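Local coordinates for cycloserine biosynthesis protein DcsG (Streptomyces lavendulae, PDB 6JIL) that catalyses the ATP- and magnesium-dependent ring closure of O-ureido-D-serine to the antibiotic D-cycloserine, as an ATP-grasp ligase, at residues G185-T190 with E227-V232; D218-R223 with L279-D284; D256-R259 with P265-L268. One frame throughout, in Å; residues are numbered along the deposited sequence.

Contact 1: residues G185-T190 with E227-V232; sequences GETDLT and EDQRAV. With ADP (adenosine-5'-diphosphate), chain G.
The side-chain amide of Q229 meets T187, which stands off one face of it, beyond its nitrogen end. T187 OG1 lies 3.3 Å from Q229 NE2 and clearly out of the amide plane, while the methyl CG2 sits higher over the same face. At the other end of the amide, OE1 accepts a hydrogen bond from D226 N, which helps to set the rotation of the group. The Q229 chain reaches the strand because it runs straight beyond CG (chi2 -180°), crossing T187 at about a right angle. Beside it L189 presses its CD2 methyl against the helix surface, 3.5 Å from R230 CA and 3.7 Å from R230 CG; the R230 guanidinium then leads away. This is helix-on-sheet packing within the C-terminal part of the ATP-grasp fold: the start of helix 227-244 crosses strand 186-190 at -59°, with 9.6 Å between the axes. T187 and L189 face the helix, whereas E186 serves the nucleotide. Its flat carboxylate takes a hydrogen bond from the ribose, ADP O3' to E186 OE2, 2.9 Å. L257 of the neighbouring strand 252-259 packs against both L189 and Q229.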
loop_
_atom_site.group_PDB
_atom_site.type_symbol
_atom_site.label_atom_id
_atom_site.label_comp_id
_atom_site.label_asym_id
_atom_site.label_seq_id
_atom_site.Cartn_x
_atom_site.Cartn_y
_atom_site.Cartn_z
ATOM N N GLY A 185 9.229 -13.555 6.751
ATOM C CA GLY A 185 8.901 -12.292 6.123
ATOM C C GLY A 185 7.447 -12.214 5.700
ATOM O O GLY A 185 6.552 -12.569 6.466
ATOM N N GLU A 186 7.215 -11.756 4.472
ATOM C CA GLU A 186 5.862 -11.612 3.946
ATOM C C GLU A 186 5.869 -11.894 2.446
ATOM O O GLU A 186 6.927 -11.915 1.820
ATOM C CB GLU A 186 5.366 -10.182 4.190
ATOM C CG GLU A 186 5.866 -9.190 3.154
ATOM C CD GLU A 186 5.734 -7.746 3.586
ATOM O OE1 GLU A 186 5.476 -6.893 2.717
ATOM O OE2 GLU A 186 5.909 -7.461 4.787
ATOM N N THR A 187 4.688 -12.105 1.873
ATOM C CA THR A 187 4.583 -12.361 0.441
ATOM C C THR A 187 3.689 -11.290 -0.177
ATOM O O THR A 187 2.555 -11.086 0.260
ATOM C CB THR A 187 3.998 -13.760 0.162
ATOM O OG1 THR A 187 4.787 -14.748 0.840
ATOM C CG2 THR A 187 4.020 -14.061 -1.330
ATOM N N ASP A 188 4.221 -10.600 -1.185
ATOM C CA ASP A 188 3.506 -9.528 -1.870
ATOM C C ASP A 188 3.064 -9.962 -3.269
ATOM O O ASP A 188 3.899 -10.157 -4.155
ATOM C CB ASP A 188 4.404 -8.288 -1.966
ATOM C CG ASP A 188 4.741 -7.692 -0.595
ATOM O OD1 ASP A 188 4.454 -8.341 0.437
ATOM O OD2 ASP A 188 5.300 -6.574 -0.552
ATOM N N LEU A 189 1.751 -10.104 -3.463
ATOM C CA LEU A 189 1.200 -10.532 -4.746
ATOM C C LEU A 189 0.704 -9.364 -5.596
ATOM O O LEU A 189 0.024 -8.464 -5.107
ATOM C CB LEU A 189 0.044 -11.517 -4.536
ATOM C CG LEU A 189 0.294 -12.881 -3.878
ATOM C CD1 LEU A 189 0.628 -12.705 -2.403
ATOM C CD2 LEU A 189 -0.956 -13.749 -4.035
ATOM N N THR A 190 1.039 -9.393 -6.879
ATOM C CA THR A 190 0.628 -8.345 -7.797
ATOM C C THR A 190 -0.453 -8.857 -8.740
ATOM O O THR A 190 -0.331 -9.941 -9.310
ATOM C CB THR A 190 1.819 -7.851 -8.606
ATOM O OG1 THR A 190 2.731 -7.187 -7.725
ATOM C CG2 THR A 190 1.376 -6.898 -9.688
ATOM N N GLU A 227 -1.810 -21.350 -3.795
ATOM C CA GLU A 227 -3.252 -21.191 -3.982
ATOM C C GLU A 227 -3.931 -20.369 -2.896
ATOM O O GLU A 227 -4.676 -19.438 -3.192
ATOM C CB GLU A 227 -3.920 -22.563 -4.072
ATOM C CG GLU A 227 -3.663 -23.272 -5.385
ATOM C CD GLU A 227 -4.225 -24.679 -5.414
ATOM O OE1 GLU A 227 -4.261 -25.277 -6.513
ATOM O OE2 GLU A 227 -4.623 -25.190 -4.341
ATOM N N ASP A 228 -3.667 -20.719 -1.644
ATOM C CA ASP A 228 -4.259 -20.024 -0.511
ATOM C C ASP A 228 -3.960 -18.538 -0.514
ATOM O O ASP A 228 -4.852 -17.718 -0.293
ATOM C CB ASP A 228 -3.758 -20.633 0.793
ATOM C CG ASP A 228 -4.357 -21.996 1.060
ATOM O OD1 ASP A 228 -3.795 -22.730 1.906
ATOM O OD2 ASP A 228 -5.393 -22.325 0.433
ATOM N N GLN A 229 -2.702 -18.195 -0.763
ATOM C CA GLN A 229 -2.295 -16.803 -0.776
ATOM C C GLN A 229 -3.001 -16.051 -1.895
ATOM O O GLN A 229 -3.538 -14.962 -1.674
ATOM C CB GLN A 229 -0.775 -16.712 -0.920
ATOM C CG GLN A 229 -0.027 -17.371 0.227
ATOM C CD GLN A 229 1.477 -17.271 0.082
ATOM O OE1 GLN A 229 2.045 -17.715 -0.916
ATOM N NE2 GLN A 229 2.134 -16.691 1.083
ATOM N N ARG A 230 -3.022 -16.644 -3.086
ATOM C CA ARG A 230 -3.676 -16.015 -4.226
ATOM C C ARG A 230 -5.171 -15.935 -3.975
ATOM O O ARG A 230 -5.833 -14.977 -4.382
ATOM C CB ARG A 230 -3.380 -16.801 -5.504
ATOM C CG ARG A 230 -1.910 -16.786 -5.870
ATOM C CD ARG A 230 -1.646 -17.396 -7.232
ATOM N NE ARG A 230 -1.759 -18.848 -7.235
ATOM C CZ ARG A 230 -1.543 -19.603 -8.307
ATOM N NH1 ARG A 230 -1.205 -19.035 -9.462
ATOM N NH2 ARG A 230 -1.666 -20.925 -8.228
ATOM N N ALA A 231 -5.698 -16.937 -3.284
ATOM C CA ALA A 231 -7.116 -16.961 -2.958
ATOM C C ALA A 231 -7.465 -15.801 -2.017
ATOM O O ALA A 231 -8.474 -15.123 -2.201
ATOM C CB ALA A 231 -7.478 -18.290 -2.316
ATOM N N VAL A 232 -6.626 -15.569 -1.012
ATOM C CA VAL A 232 -6.878 -14.488 -0.073
ATOM C C VAL A 232 -6.701 -13.138 -0.767
ATOM O O VAL A 232 -7.546 -12.251 -0.637
ATOM C CB VAL A 232 -5.940 -14.578 1.161
ATOM C CG1 VAL A 232 -5.997 -13.286 1.960
ATOM C CG2 VAL A 232 -6.362 -15.737 2.049
HETATM P PB ADP G . 4.047 0.248 5.069
HETATM O O1B ADP G . 4.926 -0.878 4.320
HETATM O O2B ADP G . 2.943 0.744 4.138
HETATM O O3B ADP G . 4.971 1.427 5.444
HETATM P PA ADP G . 3.463 -1.940 6.630
HETATM O O1A ADP G . 2.187 -2.445 7.133
HETATM O O2A ADP G . 3.789 -2.704 5.275
HETATM O O3A ADP G . 3.330 -0.326 6.422
HETATM O "O5'" ADP G . 4.586 -2.209 7.750
HETATM C "C5'" ADP G . 5.884 -2.084 7.168
HETATM C "C4'" ADP G . 6.725 -3.298 7.582
HETATM O "O4'" ADP G . 6.694 -3.455 9.019
HETATM C "C3'" ADP G . 6.172 -4.583 6.977
HETATM O "O3'" ADP G . 6.740 -4.853 5.701
HETATM C "C2'" ADP G . 6.520 -5.639 8.029
HETATM O "O2'" ADP G . 7.813 -6.208 7.800
HETATM C "C1'" ADP G . 6.447 -4.855 9.359
HETATM N N9 ADP G . 5.123 -5.026 10.022
HETATM C C8 ADP G . 4.113 -4.100 10.110
HETATM N N7 ADP G . 3.121 -4.568 10.809
HETATM C C5 ADP G . 3.413 -5.819 11.217
HETATM C C6 ADP G . 2.838 -6.717 12.157
HETATM N N6 ADP G . 1.595 -6.459 12.715
HETATM N N1 ADP G . 3.534 -7.815 12.510
HETATM C C2 ADP G . 4.741 -8.077 12.006
HETATM N N3 ADP G . 5.323 -7.261 11.129
HETATM C C4 ADP G . 4.709 -6.139 10.711
#

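Contact 2: residues D218-R223 with L279-D284; sequences DFRQAR and LTFSED
The phenyl ring of F281 lies along the backbone of R220-A222 in strand 220-223, an outermost strand of the five-stranded antiparallel sheet of this ATP-grasp enzyme. One side of the ring follows the chain atom by atom: CD2 is 3.2 Å from A222 N, CE2 is 3.4 Å from Q221 CA, and CZ is 3.5 Å from R220 CB. The approach is oblique to the ring plane and takes in main-chain atoms of Q221 and A222 as well as R220 CB; the apolar methyl of A222 adds a looser touch, its CB 4.2 Å from F281 CD2. F281 reaches across with CG beside its own backbone N (chi1 -77°), from a short 3-10 turn in the loop between strand 265-271 and helix 285-296. I200 of the adjacent strand and L217 also pack on F281.

R220, inferred to be an active-site residue, gives the ring only the base of its side chain. From CG to NE it runs extended, and its guanidinium leaves the contact: NH2 bonds to P215 O and to a bound tartrate, probably from the crystallisation liquor, and NH1 to N278 OD1 and S276 OG. The loop carrying F281 thus comes directly after residues that hold the arginine head. Further out, Q221 is joined through its backbone to H201 in the sheet, and L279 N is held by D18 OD2. The turn itself is closed on L279 O, which accepts from S282 N at 3.2 Å and from S282 OG at 3.0 Å. Both donors come from the same face of the carbonyl plane; the hydroxyl oxygen stands 28° out of it, with a C=O...OG angle of 129°.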
loop_
_atom_site.group_PDB
_atom_site.type_symbol
_atom_site.label_atom_id
_atom_site.label_comp_id
_atom_site.label_asym_id
_atom_site.label_seq_id
_atom_site.Cartn_x
_atom_site.Cartn_y
_atom_site.Cartn_z
ATOM N N ASP A 218 17.551 -5.571 -2.192
ATOM C CA ASP A 218 18.162 -6.719 -1.539
ATOM C C ASP A 218 17.198 -7.403 -0.567
ATOM O O ASP A 218 17.427 -8.534 -0.134
ATOM C CB ASP A 218 19.454 -6.297 -0.835
ATOM C CG ASP A 218 19.261 -5.118 0.089
ATOM O OD1 ASP A 218 18.576 -4.151 -0.300
ATOM O OD2 ASP A 218 19.813 -5.157 1.206
ATOM N N PHE A 219 16.106 -6.724 -0.238
ATOM C CA PHE A 219 15.119 -7.302 0.664
ATOM C C PHE A 219 14.025 -8.026 -0.113
ATOM O O PHE A 219 13.081 -8.546 0.483
ATOM C CB PHE A 219 14.471 -6.223 1.539
ATOM C CG PHE A 219 15.321 -5.778 2.695
ATOM C CD1 PHE A 219 16.044 -4.596 2.632
ATOM C CD2 PHE A 219 15.384 -6.536 3.856
ATOM C CE1 PHE A 219 16.817 -4.173 3.714
ATOM C CE2 PHE A 219 16.157 -6.122 4.942
ATOM C CZ PHE A 219 16.873 -4.937 4.871
ATOM N N ARG A 220 14.152 -8.065 -1.438
ATOM C CA ARG A 220 13.142 -8.720 -2.271
ATOM C C ARG A 220 13.675 -9.835 -3.162
ATOM O O ARG A 220 14.844 -9.843 -3.535
ATOM C CB ARG A 220 12.455 -7.692 -3.165
ATOM C CG ARG A 220 12.163 -6.381 -2.478
ATOM C CD ARG A 220 11.385 -5.458 -3.384
ATOM N NE ARG A 220 11.271 -4.138 -2.789
ATOM C CZ ARG A 220 10.282 -3.290 -3.036
ATOM N NH1 ARG A 220 9.311 -3.630 -3.870
ATOM N NH2 ARG A 220 10.275 -2.099 -2.457
ATOM N N GLN A 221 12.796 -10.769 -3.503
ATOM C CA GLN A 221 13.141 -11.872 -4.384
ATOM C C GLN A 221 11.891 -12.557 -4.917
ATOM O O GLN A 221 10.916 -12.748 -4.185
ATOM C CB GLN A 221 14.050 -12.883 -3.677
ATOM C CG GLN A 221 13.579 -13.371 -2.342
ATOM C CD GLN A 221 14.545 -14.373 -1.744
ATOM O OE1 GLN A 221 15.737 -14.090 -1.594
ATOM N NE2 GLN A 221 14.039 -15.556 -1.401
ATOM N N ALA A 222 11.925 -12.897 -6.204
ATOM C CA ALA A 222 10.808 -13.558 -6.877
ATOM C C ALA A 222 10.257 -14.725 -6.060
ATOM O O ALA A 222 11.006 -15.530 -5.516
ATOM C CB ALA A 222 11.244 -14.047 -8.257
ATOM N N ARG A 223 8.936 -14.807 -5.983
ATOM C CA ARG A 223 8.281 -15.866 -5.232
ATOM C C ARG A 223 7.039 -16.325 -5.981
ATOM O O ARG A 223 6.414 -15.559 -6.709
ATOM C CB ARG A 223 7.867 -15.346 -3.858
ATOM C CG ARG A 223 7.528 -16.420 -2.844
ATOM C CD ARG A 223 8.792 -16.928 -2.164
ATOM N NE ARG A 223 8.588 -17.116 -0.730
ATOM C CZ ARG A 223 9.571 -17.296 0.149
ATOM N NH1 ARG A 223 10.837 -17.312 -0.260
ATOM N NH2 ARG A 223 9.293 -17.449 1.438
ATOM N N LEU A 279 7.550 -5.245 -10.923
ATOM C CA LEU A 279 7.524 -5.650 -12.324
ATOM C C LEU A 279 8.791 -6.366 -12.777
ATOM O O LEU A 279 8.725 -7.313 -13.560
ATOM C CB LEU A 279 7.297 -4.427 -13.220
ATOM C CG LEU A 279 6.010 -3.629 -12.988
ATOM C CD1 LEU A 279 5.933 -2.477 -13.988
ATOM C CD2 LEU A 279 4.802 -4.548 -13.124
ATOM N N THR A 280 9.940 -5.922 -12.280
ATOM C CA THR A 280 11.215 -6.508 -12.671
ATOM C C THR A 280 11.490 -7.893 -12.089
ATOM O O THR A 280 12.535 -8.490 -12.361
ATOM C CB THR A 280 12.388 -5.551 -12.328
ATOM O OG1 THR A 280 12.479 -5.379 -10.909
ATOM C CG2 THR A 280 12.153 -4.185 -12.970
ATOM N N PHE A 281 10.555 -8.407 -11.294
ATOM C CA PHE A 281 10.706 -9.743 -10.713
ATOM C C PHE A 281 9.853 -10.771 -11.449
ATOM O O PHE A 281 9.819 -11.937 -11.068
ATOM C CB PHE A 281 10.305 -9.761 -9.235
ATOM C CG PHE A 281 11.333 -9.180 -8.316
ATOM C CD1 PHE A 281 11.416 -7.805 -8.122
ATOM C CD2 PHE A 281 12.202 -10.012 -7.619
ATOM C CE1 PHE A 281 12.346 -7.270 -7.244
ATOM C CE2 PHE A 281 13.137 -9.486 -6.741
ATOM C CZ PHE A 281 13.209 -8.113 -6.551
ATOM N N SER A 282 9.153 -10.330 -12.488
ATOM C CA SER A 282 8.295 -11.212 -13.279
ATOM C C SER A 282 8.726 -11.062 -14.728
ATOM O O SER A 282 9.264 -10.024 -15.094
ATOM C CB SER A 282 6.838 -10.779 -13.146
ATOM O OG SER A 282 6.643 -9.513 -13.754
ATOM N N GLU A 283 8.474 -12.059 -15.566
ATOM C CA GLU A 283 8.899 -11.929 -16.956
ATOM C C GLU A 283 7.922 -11.199 -17.869
ATOM O O GLU A 283 8.286 -10.835 -18.983
ATOM C CB GLU A 283 9.242 -13.293 -17.567
ATOM C CG GLU A 283 10.062 -13.189 -18.873
ATOM C CD GLU A 283 11.479 -12.628 -18.667
ATOM O OE1 GLU A 283 12.341 -13.364 -18.139
ATOM O OE2 GLU A 283 11.732 -11.453 -19.029
ATOM N N ASP A 284 6.693 -10.971 -17.419
ATOM C CA ASP A 284 5.741 -10.258 -18.269
ATOM C C ASP A 284 4.803 -9.333 -17.499
ATOM O O ASP A 284 3.825 -8.827 -18.051
ATOM C CB ASP A 284 4.926 -11.250 -19.104
ATOM C CG ASP A 284 4.006 -12.108 -18.259
ATOM O OD1 ASP A 284 4.492 -12.743 -17.298
ATOM O OD2 ASP A 284 2.795 -12.157 -18.560
#

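Contact 3: residues D256-R259 with P265-L268; sequences DLVR and PMVL. With ADP (adenosine-5'-diphosphate), chain G.
V258 is the apolar centre and touches the other strand with both methyls: CG2 touches M266 CG at 3.7 Å, and CG1 meets L268 CG at 3.9 Å, the latter side chains crossing at about a right angle. M266, present as selenomethionine, runs extended to SE and bends at its third torsion (chi3 78°), which turns the terminal CE methyl aside. L268 swings CG anti to its backbone N (chi1 -169°), which carries its methyls to the nucleotide, CD1 lying 3.9 Å from ADP C3'. On the other face of this beta hairpin L257 and P265 lie side by side, L257 CD2 4.1 Å from P265 CB, with V267 next to them. Between the faces, V258 and M266 form an antiparallel hydrogen-bonded pair: V258 N to M266 O and M266 N to V258 O, both 2.9 Å. L268 N gives D256 O a nearly straight bond of 2.7 Å (172°), just where the chain turns a corner before E269, a magnesium ligand. At this polar edge D256 OD1 makes a salt bridge with NE of R254, an inferred active-site residue. Strand 186-192 flanks the hairpin on its D256-R259 side; helix 227-244 packs through Q229 and V232 on the face of L257, P265 and V267, while E186 and I106 reach V258 and L268.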
loop_
_atom_site.group_PDB
_atom_site.type_symbol
_atom_site.label_atom_id
_atom_site.label_comp_id
_atom_site.label_asym_id
_atom_site.label_seq_id
_atom_site.Cartn_x
_atom_site.Cartn_y
_atom_site.Cartn_z
ATOM N N ASP A 256 -0.313 -7.625 0.338
ATOM C CA ASP A 256 0.764 -8.200 1.133
ATOM C C ASP A 256 0.212 -9.128 2.218
ATOM O O ASP A 256 -0.641 -8.738 3.025
ATOM C CB ASP A 256 1.620 -7.085 1.739
ATOM C CG ASP A 256 2.106 -6.089 0.683
ATOM O OD1 ASP A 256 2.401 -6.508 -0.463
ATOM O OD2 ASP A 256 2.200 -4.885 1.002
ATOM N N LEU A 257 0.712 -10.361 2.221
ATOM C CA LEU A 257 0.270 -11.391 3.157
ATOM C C LEU A 257 1.317 -11.850 4.148
ATOM O O LEU A 257 2.504 -11.878 3.841
ATOM C CB LEU A 257 -0.196 -12.622 2.379
ATOM C CG LEU A 257 -1.588 -12.657 1.756
ATOM C CD1 LEU A 257 -2.012 -11.282 1.312
ATOM C CD2 LEU A 257 -1.573 -13.650 0.598
ATOM N N VAL A 258 0.858 -12.222 5.339
ATOM C CA VAL A 258 1.728 -12.748 6.383
ATOM C C VAL A 258 1.096 -14.038 6.888
ATOM O O VAL A 258 -0.107 -14.246 6.733
ATOM C CB VAL A 258 1.918 -11.749 7.558
ATOM C CG1 VAL A 258 2.706 -10.537 7.078
ATOM C CG2 VAL A 258 0.572 -11.325 8.131
ATOM N N ARG A 259 1.909 -14.907 7.480
ATOM C CA ARG A 259 1.438 -16.196 7.987
ATOM C C ARG A 259 0.986 -16.132 9.438
ATOM O O ARG A 259 1.748 -15.735 10.311
ATOM C CB ARG A 259 2.551 -17.250 7.867
ATOM C CG ARG A 259 3.178 -17.356 6.481
ATOM C CD ARG A 259 4.357 -18.343 6.429
ATOM N NE ARG A 259 3.949 -19.748 6.476
ATOM C CZ ARG A 259 3.725 -20.437 7.592
ATOM N NH1 ARG A 259 3.869 -19.864 8.780
ATOM N NH2 ARG A 259 3.349 -21.706 7.519
ATOM N N PRO A 265 -2.857 -17.589 5.452
ATOM C CA PRO A 265 -2.457 -16.200 5.192
ATOM C C PRO A 265 -3.463 -15.118 5.566
ATOM O O PRO A 265 -4.672 -15.323 5.500
ATOM C CB PRO A 265 -2.157 -16.207 3.696
ATOM C CG PRO A 265 -3.161 -17.196 3.170
ATOM C CD PRO A 265 -3.134 -18.310 4.194
HETATM N N MSE A 266 -2.943 -13.961 5.973
HETATM C CA MSE A 266 -3.777 -12.815 6.321
HETATM C C MSE A 266 -3.153 -11.532 5.772
HETATM O O MSE A 266 -1.929 -11.381 5.732
HETATM C CB MSE A 266 -3.993 -12.719 7.842
HETATM C CG MSE A 266 -2.747 -12.820 8.708
HETATM SE SE MSE A 266 -3.180 -12.873 10.624
HETATM C CE MSE A 266 -3.727 -14.721 10.757
ATOM N N VAL A 267 -4.005 -10.618 5.329
ATOM C CA VAL A 267 -3.551 -9.364 4.769
ATOM C C VAL A 267 -2.811 -8.509 5.790
ATOM O O VAL A 267 -3.272 -8.334 6.915
ATOM C CB VAL A 267 -4.739 -8.561 4.212
ATOM C CG1 VAL A 267 -4.258 -7.235 3.648
ATOM C CG2 VAL A 267 -5.453 -9.375 3.140
ATOM N N LEU A 268 -1.649 -7.999 5.382
ATOM C CA LEU A 268 -0.816 -7.129 6.207
ATOM C C LEU A 268 -1.251 -5.738 5.780
ATOM O O LEU A 268 -1.667 -4.920 6.591
ATOM C CB LEU A 268 0.659 -7.315 5.848
ATOM C CG LEU A 268 1.792 -6.730 6.703
ATOM C CD1 LEU A 268 3.026 -6.593 5.815
ATOM C CD2 LEU A 268 1.427 -5.396 7.293
HETATM P PB ADP G . 4.047 0.248 5.069
HETATM O O1B ADP G . 4.926 -0.878 4.320
HETATM O O2B ADP G . 2.943 0.744 4.138
HETATM O O3B ADP G . 4.971 1.427 5.444
HETATM P PA ADP G . 3.463 -1.940 6.630
HETATM O O1A ADP G . 2.187 -2.445 7.133
HETATM O O2A ADP G . 3.789 -2.704 5.275
HETATM O O3A ADP G . 3.330 -0.326 6.422
HETATM O "O5'" ADP G . 4.586 -2.209 7.750
HETATM C "C5'" ADP G . 5.884 -2.084 7.168
HETATM C "C4'" ADP G . 6.725 -3.298 7.582
HETATM O "O4'" ADP G . 6.694 -3.455 9.019
HETATM C "C3'" ADP G . 6.172 -4.583 6.977
HETATM O "O3'" ADP G . 6.740 -4.853 5.701
HETATM C "C2'" ADP G . 6.520 -5.639 8.029
HETATM O "O2'" ADP G . 7.813 -6.208 7.800
HETATM C "C1'" ADP G . 6.447 -4.855 9.359
HETATM N N9 ADP G . 5.123 -5.026 10.022
HETATM C C8 ADP G . 4.113 -4.100 10.110
HETATM N N7 ADP G . 3.121 -4.568 10.809
HETATM C C5 ADP G . 3.413 -5.819 11.217
HETATM C C6 ADP G . 2.838 -6.717 12.157
HETATM N N6 ADP G . 1.595 -6.459 12.715
HETATM N N1 ADP G . 3.534 -7.815 12.510
HETATM C C2 ADP G . 4.741 -8.077 12.006
HETATM N N3 ADP G . 5.323 -7.261 11.129
HETATM C C4 ADP G . 4.709 -6.139 10.711
#

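Overall arrangement
All three contacts reach one five-stranded antiparallel sheet, contact 1 through a helix laid on it and contact 2 through a loop at its edge. Contacts 1 and 3 are close, with centres about 7 Å apart, and are joined by a probable hydrogen bond from L257 N to T187 O (2.8 Å). Both also border ADP, E186 and L268 packing against each other beside it. Contact 2 has its centre about 14 Å from contact 1 and about 18 Å from contact 3, which is nested within the loop it closes. It nevertheless bears on the same site: the R220 side chain is about 6 Å from that of R254 and about 8 Å from a magnesium ion, and the side chain of D256 in contact 3 is about 4 Å from a magnesium ion.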